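Local atomic coordinates of alpha-2,3-sialyltransferase (Campylobacter jejuni, PDB entry 2P2V), a protein that probably transfers sialic acid from CMP-sialic acid to an acceptor sugar in alpha-2,3 linkage, this chain being the N-terminal part that binds the nucleotide sugar. Residues N87-K92 / E251-N256; T79-I84 / F117-L122; I34-L39 / K56-K61. All coordinates share one frame; numbering follows the deposited sequence.

Interaction 1 of 3, residues N87-K92 / E251-N256; sequences NEYEIK and ENKHNN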
loop_
_atom_site.group_PDB
_atom_site.type_symbol
_atom_site.label_atom_id
_atom_site.label_comp_id
_atom_site.label_asym_id
_atom_site.label_seq_id
_atom_site.Cartn_x
_atom_site.Cartn_y
_atom_site.Cartn_z
ATOM N N ASN A 87 16.419 -29.560 -19.541
ATOM C CA ASN A 87 17.006 -30.476 -18.548
ATOM C C ASN A 87 18.549 -30.285 -18.309
ATOM O O ASN A 87 19.267 -31.255 -18.015
ATOM C CB ASN A 87 16.662 -31.961 -18.904
ATOM C CG ASN A 87 15.154 -32.234 -18.986
ATOM O OD1 ASN A 87 14.397 -31.964 -18.054
ATOM N ND2 ASN A 87 14.721 -32.815 -20.103
ATOM N N GLU A 88 19.069 -29.062 -18.461
ATOM C CA GLU A 88 20.471 -28.811 -18.209
ATOM C C GLU A 88 20.720 -28.691 -16.718
ATOM O O GLU A 88 21.724 -29.174 -16.223
ATOM C CB GLU A 88 20.977 -27.594 -18.970
ATOM C CG GLU A 88 20.806 -27.831 -20.450
ATOM C CD GLU A 88 21.496 -26.863 -21.373
ATOM O OE1 GLU A 88 22.438 -26.160 -21.007
ATOM O OE2 GLU A 88 21.101 -26.864 -22.546
ATOM N N TYR A 89 19.783 -28.074 -16.001
ATOM C CA TYR A 89 19.840 -28.045 -14.544
ATOM C C TYR A 89 18.463 -28.169 -13.978
ATOM O O TYR A 89 17.461 -27.898 -14.657
ATOM C CB TYR A 89 20.440 -26.736 -14.044
ATOM C CG TYR A 89 21.868 -26.427 -14.451
ATOM C CD1 TYR A 89 22.923 -26.671 -13.584
ATOM C CD2 TYR A 89 22.156 -25.795 -15.669
ATOM C CE1 TYR A 89 24.235 -26.350 -13.915
ATOM C CE2 TYR A 89 23.428 -25.494 -16.018
ATOM C CZ TYR A 89 24.482 -25.730 -15.128
ATOM O OH TYR A 89 25.771 -25.368 -15.498
ATOM N N GLU A 90 18.433 -28.531 -12.698
ATOM C CA GLU A 90 17.248 -28.482 -11.899
ATOM C C GLU A 90 17.485 -27.294 -10.968
ATOM O O GLU A 90 18.513 -27.228 -10.258
ATOM C CB GLU A 90 17.176 -29.761 -11.080
ATOM C CG GLU A 90 15.939 -29.904 -10.259
ATOM C CD GLU A 90 16.035 -31.146 -9.423
ATOM O OE1 GLU A 90 16.054 -32.251 -10.038
ATOM O OE2 GLU A 90 16.155 -30.999 -8.175
ATOM N N ILE A 91 16.550 -26.351 -10.982
ATOM C CA ILE A 91 16.695 -25.094 -10.221
ATOM C C ILE A 91 15.450 -24.959 -9.396
ATOM O O ILE A 91 14.319 -24.845 -9.960
ATOM C CB ILE A 91 16.850 -23.908 -11.167
ATOM C CG1 ILE A 91 18.140 -24.070 -11.971
ATOM C CG2 ILE A 91 16.853 -22.569 -10.350
ATOM C CD1 ILE A 91 18.333 -23.075 -13.134
ATOM N N LYS A 92 15.603 -25.018 -8.066
ATOM C CA LYS A 92 14.457 -24.963 -7.192
ATOM C C LYS A 92 13.924 -23.583 -6.849
ATOM O O LYS A 92 12.753 -23.454 -6.502
ATOM C CB LYS A 92 14.660 -25.794 -5.917
ATOM C CG LYS A 92 14.757 -27.294 -6.247
ATOM C CD LYS A 92 15.379 -28.046 -5.065
ATOM C CE LYS A 92 15.110 -29.539 -5.177
ATOM N NZ LYS A 92 13.642 -29.771 -5.086
ATOM N N GLU A 251 30.876 -34.466 -14.400
ATOM C CA GLU A 251 30.213 -34.736 -15.678
ATOM C C GLU A 251 30.421 -33.601 -16.680
ATOM O O GLU A 251 30.370 -32.422 -16.322
ATOM C CB GLU A 251 28.725 -34.975 -15.437
ATOM C CG GLU A 251 27.942 -35.498 -16.636
ATOM C CD GLU A 251 26.432 -35.480 -16.412
ATOM O OE1 GLU A 251 26.002 -35.558 -15.226
ATOM O OE2 GLU A 251 25.684 -35.397 -17.429
ATOM N N ASN A 252 30.664 -33.956 -17.942
ATOM C CA ASN A 252 30.753 -32.933 -18.978
ATOM C C ASN A 252 29.370 -32.430 -19.378
ATOM O O ASN A 252 28.354 -33.101 -19.172
ATOM C CB ASN A 252 31.525 -33.426 -20.212
ATOM C CG ASN A 252 33.018 -33.162 -20.105
ATOM O OD1 ASN A 252 33.702 -33.709 -19.221
ATOM N ND2 ASN A 252 33.537 -32.305 -21.000
ATOM N N LYS A 253 29.345 -31.235 -19.936
ATOM C CA LYS A 253 28.126 -30.700 -20.515
ATOM C C LYS A 253 27.967 -31.255 -21.939
ATOM O O LYS A 253 28.949 -31.282 -22.718
ATOM C CB LYS A 253 28.201 -29.169 -20.556
ATOM C CG LYS A 253 28.263 -28.467 -19.183
ATOM C CD LYS A 253 26.920 -27.939 -18.775
ATOM C CE LYS A 253 27.032 -26.808 -17.834
ATOM N NZ LYS A 253 26.608 -25.515 -18.453
ATOM N N HIS A 254 26.750 -31.677 -22.298
ATOM C CA HIS A 254 26.478 -31.970 -23.710
ATOM C C HIS A 254 26.867 -30.769 -24.565
ATOM O O HIS A 254 26.936 -29.647 -24.068
ATOM C CB HIS A 254 25.030 -32.359 -23.986
ATOM C CG HIS A 254 24.754 -32.552 -25.445
ATOM N ND1 HIS A 254 24.179 -31.574 -26.233
ATOM C CD2 HIS A 254 25.045 -33.582 -26.279
ATOM C CE1 HIS A 254 24.088 -32.011 -27.478
ATOM N NE2 HIS A 254 24.611 -33.224 -27.535
ATOM N N ASN A 255 27.117 -31.004 -25.851
ATOM C CA ASN A 255 27.800 -29.998 -26.671
ATOM C C ASN A 255 26.985 -28.754 -26.959
ATOM O O ASN A 255 27.522 -27.634 -27.043
ATOM C CB ASN A 255 28.300 -30.579 -27.989
ATOM C CG ASN A 255 29.631 -29.990 -28.385
ATOM O OD1 ASN A 255 29.700 -29.025 -29.153
ATOM N ND2 ASN A 255 30.701 -30.536 -27.814
ATOM N N ASN A 256 25.685 -28.969 -27.123
ATOM C CA ASN A 256 24.785 -27.883 -27.430
ATOM C C ASN A 256 24.107 -27.355 -26.162
ATOM O O ASN A 256 22.959 -26.912 -26.192
ATOM C CB ASN A 256 23.811 -28.319 -28.520
ATOM C CG ASN A 256 24.515 -28.497 -29.860
ATOM O OD1 ASN A 256 25.421 -29.325 -29.997
ATOM N ND2 ASN A 256 24.129 -27.691 -30.841
HETATM O O HOH W 1 24.286 -24.895 -19.595
#
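Glu88 OE1 and the ammonium of Lys253 meet through a water, which accepts from Lys253 NZ at 2.7 Å. The same water lies 2.6 Å from Glu88 OE1, to which it probably donates. The two charges are thus joined indirectly, Lys253 NZ and Glu88 OE1 standing 4.9 Å apart. Tyr89 OH lies 3.1 Å from Lys253 NZ, and the backbone O of Tyr52 is a weak further acceptor for the amine. A lysine suits this place because its long chain can bend at chi2 (-100°) and again at chi4 (111°). The bends bring Lys253 CE to 3.0 Å from Tyr89 OH, the two side chains crossing at about a right angle.

Both partners on 87-92 also have bonds of their own. Glu88 OE1 accepts from the backbone N of Ile258 as well, while OE2 pairs with Lys86 NZ, which also bonds Asn256 O and so ties the two segments together. The buried Tyr89 ring meets Phe51 and Tyr57 edge-to-face and brings its hydroxyl to the ammonium of Lys253 and the carboxylate of Glu54, with which it is hydrogen-bonded.

Asn87, with positive phi (54°), is the C-prime residue of a Schellman motif closing helix 73-85. The contact thus lies where that helix gives way to strand 90-96 of a parallel alpha/beta, Rossmann-like sheet, with the loop 251-256 laid against the turn.

Interaction 2 of 3, residues T79-I84 / F117-L122; sequences TAKQLI and FPDAKL. With EDO (1,2-ethanediol), chain L.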
loop_
_atom_site.group_PDB
_atom_site.type_symbol
_atom_site.label_atom_id
_atom_site.label_comp_id
_atom_site.label_asym_id
_atom_site.label_seq_id
_atom_site.Cartn_x
_atom_site.Cartn_y
_atom_site.Cartn_z
ATOM N N THR A 79 16.720 -17.372 -19.288
ATOM C CA THR A 79 17.824 -18.349 -19.458
ATOM C C THR A 79 17.608 -19.489 -18.475
ATOM O O THR A 79 17.685 -20.653 -18.845
ATOM C CB THR A 79 19.207 -17.716 -19.242
ATOM O OG1 THR A 79 19.429 -16.664 -20.208
ATOM C CG2 THR A 79 20.313 -18.754 -19.458
ATOM N N ALA A 80 17.336 -19.131 -17.228
ATOM C CA ALA A 80 17.040 -20.186 -16.223
ATOM C C ALA A 80 15.842 -21.101 -16.557
ATOM O O ALA A 80 15.884 -22.337 -16.292
ATOM C CB ALA A 80 16.889 -19.492 -14.844
ATOM N N LYS A 81 14.747 -20.546 -17.075
ATOM C CA LYS A 81 13.603 -21.320 -17.530
ATOM C C LYS A 81 14.003 -22.233 -18.693
ATOM O O LYS A 81 13.580 -23.371 -18.717
ATOM C CB LYS A 81 12.450 -20.440 -17.995
ATOM C CG LYS A 81 11.770 -19.634 -16.951
ATOM C CD LYS A 81 10.912 -20.592 -16.098
ATOM C CE LYS A 81 10.295 -19.808 -15.021
ATOM N NZ LYS A 81 9.333 -20.649 -14.239
ATOM N N GLN A 82 14.860 -21.757 -19.582
ATOM C CA GLN A 82 15.348 -22.637 -20.643
ATOM C C GLN A 82 16.324 -23.745 -20.144
ATOM O O GLN A 82 16.292 -24.849 -20.663
ATOM C CB GLN A 82 16.005 -21.801 -21.719
ATOM C CG GLN A 82 14.991 -20.948 -22.470
ATOM C CD GLN A 82 13.898 -21.760 -23.123
ATOM O OE1 GLN A 82 14.169 -22.793 -23.760
ATOM N NE2 GLN A 82 12.663 -21.276 -23.028
ATOM N N LEU A 83 17.184 -23.428 -19.176
ATOM C CA LEU A 83 18.075 -24.427 -18.563
ATOM C C LEU A 83 17.219 -25.516 -18.001
ATOM O O LEU A 83 17.559 -26.689 -18.108
ATOM C CB LEU A 83 18.940 -23.817 -17.452
ATOM C CG LEU A 83 19.956 -22.766 -17.907
ATOM C CD1 LEU A 83 20.592 -22.107 -16.762
ATOM C CD2 LEU A 83 21.025 -23.393 -18.842
ATOM N N ILE A 84 16.097 -25.140 -17.398
ATOM C CA ILE A 84 15.203 -26.093 -16.717
ATOM C C ILE A 84 14.436 -26.951 -17.731
ATOM O O ILE A 84 14.444 -28.189 -17.642
ATOM C CB ILE A 84 14.188 -25.375 -15.806
ATOM C CG1 ILE A 84 14.926 -24.689 -14.647
ATOM C CG2 ILE A 84 13.053 -26.332 -15.385
ATOM C CD1 ILE A 84 14.198 -23.561 -13.986
ATOM N N PHE A 117 7.576 -11.716 -12.754
ATOM C CA PHE A 117 8.322 -12.909 -12.396
ATOM C C PHE A 117 7.647 -13.519 -11.160
ATOM O O PHE A 117 8.267 -13.447 -10.120
ATOM C CB PHE A 117 9.754 -12.514 -12.081
ATOM C CG PHE A 117 10.415 -11.614 -13.201
ATOM C CD1 PHE A 117 10.630 -12.153 -14.486
ATOM C CD2 PHE A 117 10.777 -10.359 -12.920
ATOM C CE1 PHE A 117 11.193 -11.324 -15.502
ATOM C CE2 PHE A 117 11.358 -9.503 -13.903
ATOM C CZ PHE A 117 11.556 -10.048 -15.174
ATOM N N PRO A 118 6.406 -14.060 -11.289
ATOM C CA PRO A 118 5.577 -14.415 -10.134
ATOM C C PRO A 118 6.155 -15.485 -9.234
ATOM O O PRO A 118 5.819 -15.528 -8.053
ATOM C CB PRO A 118 4.248 -14.834 -10.773
ATOM C CG PRO A 118 4.581 -15.198 -12.177
ATOM C CD PRO A 118 5.689 -14.310 -12.559
ATOM N N ASP A 119 7.006 -16.328 -9.792
ATOM C CA ASP A 119 7.661 -17.419 -9.048
ATOM C C ASP A 119 9.096 -17.139 -8.669
ATOM O O ASP A 119 9.776 -18.029 -8.118
ATOM C CB ASP A 119 7.536 -18.730 -9.817
ATOM C CG ASP A 119 8.217 -18.728 -11.161
ATOM O OD1 ASP A 119 8.682 -17.651 -11.633
ATOM O OD2 ASP A 119 8.262 -19.815 -11.747
ATOM N N ALA A 120 9.610 -15.925 -8.975
ATOM C CA ALA A 120 10.912 -15.530 -8.454
ATOM C C ALA A 120 10.785 -14.922 -7.047
ATOM O O ALA A 120 9.655 -14.761 -6.529
ATOM C CB ALA A 120 11.652 -14.566 -9.403
ATOM N N LYS A 121 11.904 -14.576 -6.435
ATOM C CA LYS A 121 11.897 -13.964 -5.086
ATOM C C LYS A 121 12.829 -12.791 -4.980
ATOM O O LYS A 121 13.968 -12.914 -5.370
ATOM C CB LYS A 121 12.406 -15.040 -4.110
ATOM C CG LYS A 121 12.513 -14.579 -2.632
ATOM C CD LYS A 121 11.118 -14.311 -2.010
ATOM C CE LYS A 121 11.283 -13.644 -0.675
ATOM N NZ LYS A 121 9.973 -13.707 0.081
ATOM N N LEU A 122 12.394 -11.676 -4.419
ATOM C CA LEU A 122 13.336 -10.601 -4.186
ATOM C C LEU A 122 14.196 -10.935 -2.993
ATOM O O LEU A 122 13.648 -11.111 -1.881
ATOM C CB LEU A 122 12.580 -9.295 -3.910
ATOM C CG LEU A 122 11.834 -8.800 -5.166
ATOM C CD1 LEU A 122 10.823 -7.757 -4.692
ATOM C CD2 LEU A 122 12.936 -8.227 -6.170
HETATM C C1 EDO L . 5.638 -14.196 -3.438
HETATM O O1 EDO L . 4.978 -13.113 -4.120
HETATM C C2 EDO L . 6.166 -13.728 -2.080
HETATM O O2 EDO L . 7.353 -14.457 -1.725
#
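Lys81, on helix 73-85, and Asp119, in the turn ahead of strand 121-122, reach out from opposite directions to form a salt bridge. Lys81 NZ donates to Asp119 OD2 at 2.8 Å, and OD2 accepts with its syn lone pair, on the side of OD1. Asp119 OD1 itself stays 4.0 Å from Lys81 NZ, which makes this a one-oxygen grip and not a symmetric fork. That second oxygen is taken by the hydroxyl of Tyr77, so both carboxylate oxygens have a partner.

The reach is shared unequally. Lys81 turns once, at chi2 (-73°), and then runs straight to its tip, whereas the short Asp119 holds CG between its backbone N and carbonyl carbon (chi1 63°). An aspartate is well placed here: it sits at the third position of a type I turn from Phe117 to Ala120, closed by Ala120 N to Phe117 O at 3.0 Å.

Further along, Lys121 NZ donates to O2 of a 1,2-ethanediol molecule, probably from the crystallisation liquor, at 3.3 Å, and has a long, weak ion pair with Glu125. A neighbouring subunit packs beside the contact, with its Tyr139 against Lys81 and its Ala135 against Asp119, and Gln82 NE2 donates to the Tyr139 hydroxyl of that subunit.

A carboxylate held by an ammonium and a phenol would be expected to remain ionised; one charged bond between partly exposed residues thus links helix and turn beside a neighbouring subunit.

Interaction 3 of 3, residues I34-L39 / K56-K61; sequences INYKRL and KYYLGK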
loop_
_atom_site.group_PDB
_atom_site.type_symbol
_atom_site.label_atom_id
_atom_site.label_comp_id
_atom_site.label_asym_id
_atom_site.label_seq_id
_atom_site.Cartn_x
_atom_site.Cartn_y
_atom_site.Cartn_z
ATOM N N ILE A 34 38.057 -27.151 -7.389
ATOM C CA ILE A 34 37.441 -27.588 -6.139
ATOM C C ILE A 34 38.092 -28.894 -5.685
ATOM O O ILE A 34 38.347 -29.770 -6.512
ATOM C CB ILE A 34 35.931 -27.856 -6.317
ATOM C CG1 ILE A 34 35.167 -26.536 -6.572
ATOM C CG2 ILE A 34 35.329 -28.491 -5.104
ATOM C CD1 ILE A 34 33.804 -26.768 -7.300
ATOM N N ASN A 35 38.352 -29.016 -4.381
ATOM C CA ASN A 35 38.848 -30.277 -3.842
ATOM C C ASN A 35 37.650 -31.068 -3.393
ATOM O O ASN A 35 37.138 -30.857 -2.300
ATOM C CB ASN A 35 39.795 -30.032 -2.660
ATOM C CG ASN A 35 40.459 -31.322 -2.176
ATOM O OD1 ASN A 35 39.861 -32.396 -2.242
ATOM N ND2 ASN A 35 41.674 -31.210 -1.665
ATOM N N TYR A 36 37.166 -31.977 -4.239
ATOM C CA TYR A 36 35.889 -32.620 -3.945
ATOM C C TYR A 36 35.939 -33.487 -2.720
ATOM O O TYR A 36 34.908 -33.833 -2.146
ATOM C CB TYR A 36 35.394 -33.405 -5.139
ATOM C CG TYR A 36 35.050 -32.493 -6.315
ATOM C CD1 TYR A 36 33.814 -31.821 -6.369
ATOM C CD2 TYR A 36 35.940 -32.310 -7.346
ATOM C CE1 TYR A 36 33.494 -30.958 -7.482
ATOM C CE2 TYR A 36 35.635 -31.447 -8.452
ATOM C CZ TYR A 36 34.406 -30.781 -8.493
ATOM O OH TYR A 36 34.094 -29.942 -9.568
ATOM N N LYS A 37 37.150 -33.832 -2.290
ATOM C CA LYS A 37 37.279 -34.647 -1.065
ATOM C C LYS A 37 36.800 -33.932 0.228
ATOM O O LYS A 37 36.429 -34.584 1.217
ATOM C CB LYS A 37 38.735 -35.142 -0.941
ATOM C CG LYS A 37 39.265 -35.749 -2.258
ATOM C CD LYS A 37 40.719 -36.261 -2.118
ATOM C CE LYS A 37 41.746 -35.153 -2.426
ATOM N NZ LYS A 37 41.443 -34.454 -3.723
ATOM N N ARG A 38 36.809 -32.591 0.181
ATOM C CA ARG A 38 36.427 -31.688 1.263
ATOM C C ARG A 38 34.919 -31.334 1.343
ATOM O O ARG A 38 34.482 -30.726 2.325
ATOM C CB ARG A 38 37.187 -30.365 1.088
ATOM C CG ARG A 38 38.726 -30.484 0.964
ATOM C CD ARG A 38 39.400 -29.125 1.074
ATOM N NE ARG A 38 40.826 -29.162 0.716
ATOM C CZ ARG A 38 41.774 -29.636 1.533
ATOM N NH1 ARG A 38 43.049 -29.652 1.146
ATOM N NH2 ARG A 38 41.435 -30.096 2.739
ATOM N N LEU A 39 34.127 -31.682 0.325
ATOM C CA LEU A 39 32.668 -31.461 0.398
ATOM C C LEU A 39 32.082 -32.306 1.519
ATOM O O LEU A 39 32.550 -33.446 1.729
ATOM C CB LEU A 39 31.988 -31.799 -0.933
ATOM C CG LEU A 39 32.231 -30.838 -2.113
ATOM C CD1 LEU A 39 31.710 -31.410 -3.445
ATOM C CD2 LEU A 39 31.560 -29.514 -1.828
ATOM N N LYS A 56 31.705 -27.878 -17.556
ATOM C CA LYS A 56 31.386 -29.146 -16.920
ATOM C C LYS A 56 30.504 -28.848 -15.732
ATOM O O LYS A 56 30.469 -27.727 -15.239
ATOM C CB LYS A 56 32.667 -29.872 -16.424
ATOM C CG LYS A 56 33.762 -30.011 -17.496
ATOM C CD LYS A 56 34.999 -30.708 -16.969
ATOM C CE LYS A 56 35.976 -30.899 -18.128
ATOM N NZ LYS A 56 37.251 -31.443 -17.607
ATOM N N TYR A 57 29.820 -29.863 -15.245
ATOM C CA TYR A 57 28.997 -29.684 -14.080
ATOM C C TYR A 57 29.845 -29.695 -12.817
ATOM O O TYR A 57 29.762 -30.659 -12.043
ATOM C CB TYR A 57 27.929 -30.758 -14.005
ATOM C CG TYR A 57 26.833 -30.586 -15.040
ATOM C CD1 TYR A 57 25.895 -29.528 -14.936
ATOM C CD2 TYR A 57 26.726 -31.464 -16.125
ATOM C CE1 TYR A 57 24.887 -29.370 -15.868
ATOM C CE2 TYR A 57 25.722 -31.304 -17.083
ATOM C CZ TYR A 57 24.806 -30.257 -16.936
ATOM O OH TYR A 57 23.812 -30.109 -17.848
ATOM N N TYR A 58 30.589 -28.611 -12.579
ATOM C CA TYR A 58 31.510 -28.559 -11.403
ATOM C C TYR A 58 30.868 -28.776 -10.042
ATOM O O TYR A 58 31.547 -29.199 -9.093
ATOM C CB TYR A 58 32.400 -27.332 -11.414
ATOM C CG TYR A 58 33.284 -27.271 -12.645
ATOM C CD1 TYR A 58 34.426 -28.112 -12.769
ATOM C CD2 TYR A 58 32.996 -26.394 -13.697
ATOM C CE1 TYR A 58 35.247 -28.066 -13.929
ATOM C CE2 TYR A 58 33.818 -26.335 -14.845
ATOM C CZ TYR A 58 34.940 -27.177 -14.947
ATOM O OH TYR A 58 35.726 -27.112 -16.078
ATOM N N LEU A 59 29.568 -28.489 -9.917
ATOM C CA LEU A 59 28.857 -28.768 -8.672
ATOM C C LEU A 59 27.571 -29.574 -8.893
ATOM O O LEU A 59 26.670 -29.571 -8.064
ATOM C CB LEU A 59 28.590 -27.459 -7.923
ATOM C CG LEU A 59 29.777 -26.944 -7.117
ATOM C CD1 LEU A 59 29.411 -25.616 -6.488
ATOM C CD2 LEU A 59 30.139 -27.966 -6.009
ATOM N N GLY A 60 27.504 -30.297 -10.011
ATOM C CA GLY A 60 26.370 -31.158 -10.295
ATOM C C GLY A 60 25.250 -30.357 -10.959
ATOM O O GLY A 60 25.434 -29.187 -11.320
ATOM N N LYS A 61 24.101 -31.010 -11.115
ATOM C CA LYS A 61 23.000 -30.478 -11.923
ATOM C C LYS A 61 21.897 -29.865 -11.071
ATOM O O LYS A 61 21.033 -29.146 -11.604
ATOM C CB LYS A 61 22.402 -31.601 -12.783
ATOM C CG LYS A 61 23.307 -32.146 -13.901
ATOM C CD LYS A 61 22.540 -33.184 -14.747
ATOM C CE LYS A 61 21.480 -32.497 -15.650
ATOM N NZ LYS A 61 20.480 -33.392 -16.359
#
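The ring of Tyr36 has Ile34 CG2 on one face, 3.8 Å above the plane and toward the rim, and Tyr58 O at its edge, in plane. The ring of Tyr58 in turn has Lys56 CB over one face, again near the rim, and receives Tyr36 OH at its edge; Phe248 also stacks on Tyr36.

The edge approach is settled by a hydrogen bond: Tyr36 OH donates to Tyr58 O at 2.7 Å. The hydroxyl lies in the carbonyl plane on a lone pair, with a C=O...O angle of 118°. Tyrosine fits because a rigid ring carries its donor from one loop to a backbone oxygen of the other while its face stays in apolar company. The phenol of Tyr58 itself goes to Asp55.

Beside the bond, an extended chi2 (157°) carries Ile34 CD1 to 4.0 Å from Leu59 CG, the two chains crossing at about a right angle. The same methyl touches Tyr58 CB, and Leu59 continues onto Ile23, Ala25 and Cys169 of the sheet.

The acceptor is held in a type I turn from Tyr57 to Gly60, whose last residue has phi 85°; a side chain there would press on the preceding carbonyl oxygen, so glycine fits. This is a pairing of two loops of the parallel alpha/beta fold: the connection between strands 21-25 and 44-48, with its 3-10 turn at 36-38, against the connection leading into strand 62-68.

How the interactions relate
Interaction 1 sits between the others and touches both. Against interaction 2, Ile91 CB packs 3.9 Å from Ile84 CD1, joining strand 90-96 to the helix before it; centres are about 16 Å apart. Against interaction 3, Tyr57 OH lies 2.8 Å from Glu88 O and Tyr57 N 2.8 Å from Glu251 O, probable hydrogen bonds through which one tyrosine serves both halves of interaction 1. Interactions 2 and 3 do not touch, their nearest atoms being about 7 Å apart. Interactions 3 and 1 stand back from the bound CMP-3-fluoro-sialic acid: the side chains of Leu59 and Tyr89 are about 11 Å and 14 Å from it.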